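Local coordinates for UPF0678 fatty acid-binding protein-like protein ERS007657_00996 (Mycobacterium tuberculosis, PDB 6R3W), which binds one heme b in a ten-stranded antiparallel beta-barrel and probably isomerises peroxynitrite to nitrate, scavenging this reactive species, at residues A[21-35]-A[145-159]. Residues are numbered along the deposited sequence; the frame is centred on the assembly and turned at random.
With HEM (protoporphyrin IX containing Fe), chain B.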
loop_
_atom_site.group_PDB
_atom_site.type_symbol
_atom_site.label_atom_id
_atom_site.label_comp_id
_atom_site.label_asym_id
_atom_site.label_seq_id
_atom_site.Cartn_x
_atom_site.Cartn_y
_atom_site.Cartn_z
ATOM N N GLY A 21 5.248 11.452 -4.421
ATOM C CA GLY A 21 6.659 11.369 -4.074
ATOM C C GLY A 21 7.376 10.354 -4.910
ATOM O O GLY A 21 7.099 10.248 -6.123
ATOM N N ARG A 22 8.332 9.680 -4.300
ATOM C CA ARG A 22 9.350 8.919 -5.025
ATOM C C ARG A 22 9.802 7.769 -4.153
ATOM O O ARG A 22 9.864 7.919 -2.909
ATOM C CB ARG A 22 10.472 9.867 -5.434
ATOM C CG ARG A 22 11.674 9.211 -6.102
ATOM C CD ARG A 22 12.629 10.255 -6.687
ATOM N NE ARG A 22 13.894 9.652 -7.080
ATOM C CZ ARG A 22 14.900 10.338 -7.629
ATOM N NH1 ARG A 22 14.719 11.599 -7.942
ATOM N NH2 ARG A 22 16.063 9.756 -7.867
ATOM N N GLY A 23 10.152 6.663 -4.790
ATOM C CA GLY A 23 10.704 5.524 -4.068
ATOM C C GLY A 23 11.641 4.717 -4.914
ATOM O O GLY A 23 12.116 5.202 -5.972
ATOM N N ALA A 24 11.973 3.537 -4.423
ATOM C CA ALA A 24 12.939 2.657 -5.092
ATOM C C ALA A 24 12.601 1.224 -4.767
ATOM O O ALA A 24 11.859 0.965 -3.788
ATOM C CB ALA A 24 14.343 3.012 -4.681
ATOM N N GLY A 25 13.167 0.320 -5.514
ATOM C CA GLY A 25 12.883 -1.096 -5.301
ATOM C C GLY A 25 13.915 -2.002 -5.901
ATOM O O GLY A 25 14.831 -1.544 -6.621
ATOM N N LYS A 26 13.750 -3.267 -5.611
ATOM C CA LYS A 26 14.746 -4.290 -5.928
ATOM C C LYS A 26 14.116 -5.656 -5.701
ATOM O O LYS A 26 13.054 -5.753 -5.052
ATOM C CB LYS A 26 16.001 -4.081 -5.070
ATOM C CG LYS A 26 15.807 -4.196 -3.560
ATOM C CD LYS A 26 17.143 -4.249 -2.799
ATOM C CE LYS A 26 16.976 -4.309 -1.299
ATOM N NZ LYS A 26 16.962 -2.961 -0.708
ATOM N N TYR A 27 14.771 -6.671 -6.215
ATOM C CA TYR A 27 14.474 -8.074 -5.873
ATOM C C TYR A 27 15.590 -8.921 -6.443
ATOM O O TYR A 27 16.215 -8.533 -7.426
ATOM C CB TYR A 27 13.117 -8.536 -6.422
ATOM C CG TYR A 27 12.388 -9.494 -5.512
ATOM C CD1 TYR A 27 12.062 -9.139 -4.209
ATOM C CD2 TYR A 27 12.048 -10.766 -5.933
ATOM C CE1 TYR A 27 11.442 -10.028 -3.345
ATOM C CE2 TYR A 27 11.439 -11.676 -5.074
ATOM C CZ TYR A 27 11.135 -11.312 -3.768
ATOM O OH TYR A 27 10.566 -12.216 -2.905
ATOM N N PRO A 28 15.861 -10.117 -5.899
ATOM C CA PRO A 28 17.054 -10.831 -6.335
ATOM C C PRO A 28 17.017 -11.209 -7.821
ATOM O O PRO A 28 18.062 -11.468 -8.408
ATOM C CB PRO A 28 17.062 -12.055 -5.435
ATOM C CG PRO A 28 16.481 -11.548 -4.161
ATOM C CD PRO A 28 15.378 -10.616 -4.605
ATOM N N THR A 29 15.822 -11.297 -8.377
ATOM C CA THR A 29 15.601 -11.830 -9.736
ATOM C C THR A 29 15.601 -10.709 -10.782
ATOM O O THR A 29 15.445 -11.021 -11.976
ATOM C CB THR A 29 14.273 -12.586 -9.779
ATOM O OG1 THR A 29 13.292 -11.689 -9.248
ATOM C CG2 THR A 29 14.307 -13.872 -8.994
ATOM N N ILE A 30 15.748 -9.455 -10.347
ATOM C CA ILE A 30 15.584 -8.274 -11.239
ATOM C C ILE A 30 16.711 -7.288 -10.984
ATOM O O ILE A 30 17.436 -7.433 -9.994
ATOM C CB ILE A 30 14.216 -7.597 -11.045
ATOM C CG1 ILE A 30 14.124 -6.915 -9.671
ATOM C CG2 ILE A 30 13.083 -8.596 -11.271
ATOM C CD1 ILE A 30 12.839 -6.175 -9.409
ATOM N N ARG A 31 16.769 -6.248 -11.797
ATOM C CA ARG A 31 17.689 -5.126 -11.543
ATOM C C ARG A 31 16.982 -4.079 -10.693
ATOM O O ARG A 31 15.775 -3.851 -10.823
ATOM C CB ARG A 31 18.188 -4.514 -12.845
ATOM C CG ARG A 31 18.979 -5.494 -13.697
ATOM C CD ARG A 31 20.325 -5.812 -13.067
ATOM N NE ARG A 31 21.208 -4.644 -13.023
ATOM C CZ ARG A 31 21.902 -4.172 -14.057
ATOM N NH1 ARG A 31 21.808 -4.756 -15.241
ATOM N NH2 ARG A 31 22.643 -3.086 -13.916
ATOM N N PRO A 32 17.726 -3.358 -9.841
ATOM C CA PRO A 32 17.117 -2.304 -9.046
ATOM C C PRO A 32 16.491 -1.211 -9.917
ATOM O O PRO A 32 16.918 -1.008 -11.064
ATOM C CB PRO A 32 18.269 -1.749 -8.207
ATOM C CG PRO A 32 19.208 -2.936 -8.072
ATOM C CD PRO A 32 19.078 -3.695 -9.384
ATOM N N PHE A 33 15.595 -0.446 -9.322
ATOM C CA PHE A 33 14.850 0.582 -10.071
ATOM C C PHE A 33 14.401 1.674 -9.099
ATOM O O PHE A 33 14.433 1.487 -7.859
ATOM C CB PHE A 33 13.643 -0.028 -10.806
ATOM C CG PHE A 33 12.662 -0.721 -9.884
ATOM C CD1 PHE A 33 11.672 -0.003 -9.216
ATOM C CD2 PHE A 33 12.842 -2.059 -9.536
ATOM C CE1 PHE A 33 10.844 -0.623 -8.281
ATOM C CE2 PHE A 33 12.019 -2.664 -8.588
ATOM C CZ PHE A 33 11.029 -1.945 -7.961
ATOM N N GLU A 34 13.963 2.790 -9.661
ATOM C CA GLU A 34 13.271 3.828 -8.872
ATOM C C GLU A 34 12.010 4.284 -9.603
ATOM O O GLU A 34 11.864 3.994 -10.797
ATOM C CB GLU A 34 14.234 4.971 -8.529
ATOM C CG GLU A 34 14.933 5.599 -9.722
ATOM C CD GLU A 34 15.960 6.637 -9.318
ATOM O OE1 GLU A 34 15.983 7.009 -8.114
ATOM O OE2 GLU A 34 16.630 7.164 -10.206
ATOM N N TYR A 35 11.167 5.015 -8.901
ATOM C CA TYR A 35 9.833 5.363 -9.418
ATOM C C TYR A 35 9.328 6.629 -8.746
ATOM O O TYR A 35 9.692 6.912 -7.584
ATOM C CB TYR A 35 8.853 4.194 -9.228
ATOM C CG TYR A 35 8.661 3.741 -7.805
ATOM C CD1 TYR A 35 7.621 4.222 -7.035
ATOM C CD2 TYR A 35 9.448 2.734 -7.268
ATOM C CE1 TYR A 35 7.397 3.748 -5.749
ATOM C CE2 TYR A 35 9.254 2.266 -5.974
ATOM C CZ TYR A 35 8.210 2.758 -5.217
ATOM O OH TYR A 35 7.986 2.252 -3.956
ATOM N N MET A 145 8.193 -8.747 0.050
ATOM C CA MET A 145 7.562 -9.724 -0.846
ATOM C C MET A 145 8.274 -11.069 -0.723
ATOM O O MET A 145 9.497 -11.098 -0.677
ATOM C CB MET A 145 7.629 -9.218 -2.279
ATOM C CG MET A 145 7.041 -10.164 -3.285
ATOM S SD MET A 145 6.785 -9.393 -4.898
ATOM C CE MET A 145 8.477 -9.129 -5.444
ATOM N N ARG A 146 7.501 -12.142 -0.725
ATOM C CA ARG A 146 7.949 -13.534 -0.907
ATOM C C ARG A 146 7.403 -13.994 -2.252
ATOM O O ARG A 146 6.178 -13.965 -2.436
ATOM C CB ARG A 146 7.420 -14.405 0.235
ATOM C CG ARG A 146 7.943 -15.834 0.250
ATOM C CD ARG A 146 7.385 -16.631 1.436
ATOM N NE ARG A 146 5.959 -16.907 1.289
ATOM C CZ ARG A 146 5.077 -17.011 2.302
ATOM N NH1 ARG A 146 5.408 -16.688 3.539
ATOM N NH2 ARG A 146 3.837 -17.402 2.053
ATOM N N ALA A 147 8.275 -14.294 -3.193
ATOM C CA ALA A 147 7.859 -14.529 -4.581
ATOM C C ALA A 147 8.984 -15.218 -5.344
ATOM O O ALA A 147 10.141 -15.036 -4.974
ATOM C CB ALA A 147 7.493 -13.232 -5.265
ATOM N N VAL A 148 8.611 -15.931 -6.395
ATOM C CA VAL A 148 9.521 -16.440 -7.458
ATOM C C VAL A 148 10.776 -17.051 -6.790
ATOM O O VAL A 148 11.926 -16.802 -7.244
ATOM C CB VAL A 148 9.831 -15.358 -8.517
ATOM C CG1 VAL A 148 8.579 -14.994 -9.308
ATOM C CG2 VAL A 148 10.480 -14.108 -7.934
ATOM N N GLY A 149 10.562 -17.896 -5.777
ATOM C CA GLY A 149 11.615 -18.715 -5.182
ATOM C C GLY A 149 12.422 -17.998 -4.129
ATOM O O GLY A 149 13.351 -18.613 -3.591
ATOM N N GLN A 150 12.103 -16.743 -3.833
ATOM C CA GLN A 150 12.913 -15.927 -2.903
ATOM C C GLN A 150 12.186 -15.789 -1.574
ATOM O O GLN A 150 10.957 -15.661 -1.537
ATOM C CB GLN A 150 13.200 -14.550 -3.490
ATOM C CG GLN A 150 13.624 -14.584 -4.949
ATOM C CD GLN A 150 14.832 -15.449 -5.156
ATOM O OE1 GLN A 150 15.849 -15.277 -4.491
ATOM N NE2 GLN A 150 14.699 -16.417 -6.043
ATOM N N PRO A 151 12.926 -15.733 -0.457
ATOM C CA PRO A 151 12.312 -15.513 0.846
ATOM C C PRO A 151 11.761 -14.081 0.963
ATOM O O PRO A 151 12.218 -13.189 0.266
ATOM C CB PRO A 151 13.441 -15.792 1.845
ATOM C CG PRO A 151 14.703 -15.491 1.047
ATOM C CD PRO A 151 14.383 -15.928 -0.374
ATOM N N LEU A 152 10.879 -13.880 1.932
ATOM C CA LEU A 152 10.291 -12.570 2.252
ATOM C C LEU A 152 11.395 -11.544 2.462
ATOM O O LEU A 152 12.272 -11.766 3.333
ATOM C CB LEU A 152 9.426 -12.722 3.491
ATOM C CG LEU A 152 8.687 -11.461 3.937
ATOM C CD1 LEU A 152 7.555 -11.107 2.983
ATOM C CD2 LEU A 152 8.170 -11.617 5.369
ATOM N N GLN A 153 11.355 -10.448 1.723
ATOM C CA GLN A 153 12.411 -9.428 1.760
ATOM C C GLN A 153 11.922 -8.149 1.072
ATOM O O GLN A 153 10.941 -8.202 0.321
ATOM C CB GLN A 153 13.684 -9.956 1.108
ATOM C CG GLN A 153 13.527 -10.246 -0.363
ATOM C CD GLN A 153 14.750 -10.924 -0.903
ATOM O OE1 GLN A 153 15.731 -10.265 -1.256
ATOM N NE2 GLN A 153 14.698 -12.253 -0.949
ATOM N N ASP A 154 12.656 -7.069 1.229
ATOM C CA ASP A 154 12.260 -5.779 0.618
ATOM C C ASP A 154 12.036 -5.945 -0.890
ATOM O O ASP A 154 12.929 -6.478 -1.592
ATOM C CB ASP A 154 13.317 -4.716 0.850
ATOM C CG ASP A 154 13.308 -4.129 2.251
ATOM O OD1 ASP A 154 12.472 -4.575 3.077
ATOM O OD2 ASP A 154 14.164 -3.264 2.527
ATOM N N HIS A 155 10.958 -5.363 -1.397
ATOM C CA HIS A 155 10.798 -5.078 -2.844
ATOM C C HIS A 155 10.706 -3.579 -3.082
ATOM O O HIS A 155 11.164 -3.144 -4.128
ATOM C CB HIS A 155 9.578 -5.810 -3.453
ATOM C CG HIS A 155 9.339 -5.577 -4.923
ATOM N ND1 HIS A 155 10.346 -5.632 -5.853
ATOM C CD2 HIS A 155 8.179 -5.441 -5.637
ATOM C CE1 HIS A 155 9.832 -5.454 -7.071
ATOM N NE2 HIS A 155 8.512 -5.304 -6.958
ATOM N N LEU A 156 10.068 -2.830 -2.178
ATOM C CA LEU A 156 9.804 -1.388 -2.396
ATOM C C LEU A 156 10.038 -0.621 -1.103
ATOM O O LEU A 156 9.661 -1.124 -0.032
ATOM C CB LEU A 156 8.357 -1.147 -2.830
ATOM C CG LEU A 156 7.829 -1.970 -3.994
ATOM C CD1 LEU A 156 6.310 -1.850 -4.032
ATOM C CD2 LEU A 156 8.440 -1.533 -5.323
ATOM N N ALA A 157 10.296 0.665 -1.258
ATOM C CA ALA A 157 10.002 1.647 -0.191
ATOM C C ALA A 157 9.913 3.032 -0.818
ATOM O O ALA A 157 10.619 3.297 -1.799
ATOM C CB ALA A 157 11.045 1.583 0.886
ATOM N N ALA A 158 9.077 3.892 -0.257
ATOM C CA ALA A 158 8.888 5.244 -0.839
ATOM C C ALA A 158 8.542 6.243 0.239
ATOM O O ALA A 158 8.126 5.851 1.345
ATOM C CB ALA A 158 7.810 5.223 -1.895
ATOM N N VAL A 159 8.701 7.501 -0.107
ATOM C CA VAL A 159 8.279 8.640 0.725
ATOM C C VAL A 159 7.424 9.560 -0.129
ATOM O O VAL A 159 7.888 10.018 -1.191
ATOM C CB VAL A 159 9.480 9.390 1.327
ATOM C CG1 VAL A 159 9.005 10.501 2.271
ATOM C CG2 VAL A 159 10.440 8.453 2.028
HETATM C CHA HEM B . 9.412 -6.914 -10.593
HETATM C CHB HEM B . 8.377 -2.256 -10.039
HETATM C CHC HEM B . 4.912 -3.368 -6.799
HETATM C CHD HEM B . 5.647 -8.080 -7.749
HETATM C C1A HEM B . 9.414 -5.547 -10.715
HETATM C C2A HEM B . 10.235 -4.820 -11.643
HETATM C C3A HEM B . 9.930 -3.514 -11.485
HETATM C C4A HEM B . 8.948 -3.426 -10.463
HETATM C CMA HEM B . 10.487 -2.361 -12.271
HETATM C CAA HEM B . 11.231 -5.414 -12.610
HETATM C CBA HEM B . 10.731 -5.300 -14.046
HETATM C CGA HEM B . 9.466 -6.071 -14.218
HETATM O O1A HEM B . 8.436 -5.481 -14.606
HETATM O O2A HEM B . 9.454 -7.303 -14.020
HETATM C C1B HEM B . 7.372 -2.157 -9.058
HETATM C C2B HEM B . 6.798 -0.918 -8.638
HETATM C C3B HEM B . 5.840 -1.215 -7.684
HETATM C C4B HEM B . 5.810 -2.682 -7.593
HETATM C CMB HEM B . 7.173 0.454 -9.146
HETATM C CAB HEM B . 4.992 -0.319 -6.866
HETATM C CBB HEM B . 5.400 0.879 -6.499
HETATM C C1C HEM B . 4.781 -4.759 -6.811
HETATM C C2C HEM B . 3.818 -5.493 -6.083
HETATM C C3C HEM B . 3.985 -6.813 -6.410
HETATM C C4C HEM B . 5.136 -6.897 -7.271
HETATM C CMC HEM B . 2.823 -4.885 -5.149
HETATM C CAC HEM B . 3.156 -7.980 -6.035
HETATM C CBC HEM B . 1.819 -7.936 -6.050
HETATM C C1D HEM B . 6.777 -8.141 -8.554
HETATM C C2D HEM B . 7.338 -9.406 -9.049
HETATM C C3D HEM B . 8.364 -9.085 -9.838
HETATM C C4D HEM B . 8.470 -7.611 -9.823
HETATM C CMD HEM B . 6.799 -10.785 -8.786
HETATM C CAD HEM B . 8.958 -10.003 -10.870
HETATM C CBD HEM B . 10.174 -10.635 -10.366
HETATM C CGD HEM B . 10.718 -11.612 -11.412
HETATM O O1D HEM B . 10.380 -11.706 -12.639
HETATM O O2D HEM B . 11.511 -12.343 -11.007
HETATM N NA HEM B . 8.614 -4.654 -10.019
HETATM N NB HEM B . 6.753 -3.170 -8.420
HETATM N NC HEM B . 5.597 -5.621 -7.494
HETATM N ND HEM B . 7.483 -7.075 -9.054
HETATM FE FE HEM B . 7.183 -5.172 -8.703
HETATM O O HOH W 1 16.585 -3.406 1.745
HETATM O O HOH W 2 5.772 -5.141 -10.323
#
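The seam that closes the nitrobindin beta-barrel and the proximal side of its heme are built together here, where the first strand 17-25 pairs antiparallel with the last strand 153-162. R22 with V159 and A24 with A157 are hydrogen-bonded pairs; at the non-hydrogen-bonded pair G23–A158 the backbones close to 3.7 Å between CA atoms, an approach that leaves no room for a CB on G23. At K26 one half of the pairing is still backbone, K26 N donating to H155 O; the other is taken over by a side chain, H155 ND1 donating to K26 O over 2.8 Å. This second bond is nearly straight (168°) and lies in the imidazole plane, although it meets the carbonyl from above its plane. With CG of H155 anti to the backbone N (chi1 -180°), the ring reaches inward and H155 NE2 binds the heme iron at 2.2 Å; a water is the other axial ligand. The bond to K26 O should limit rotation of the imidazole and probably makes it a stronger donor to iron. A classic beta bulge, in which H155 and L156 share L143 of the neighbouring strand 138-147 as partner, falls at the heme ligand itself.

F33 lays a ring face over the heme methine CHB and turns its edge to L156 CD2, while CD1 of L156 packs on the porphyrin near CHC. T29 OG1 donates to propionate O2D, and K123 also hydrogen-bonds the heme. Farther along, the Y27 ring is sandwiched between P28 CD and M145 CE, the methyl sitting 3.6 Å from the ring centroid in a CH-pi contact. M145 SD meanwhile touches methine CHD of the heme. At the far end of the ring, Y27 OH donates to M145 O over 2.7 Å, reaching it from the face opposite to Q153 N.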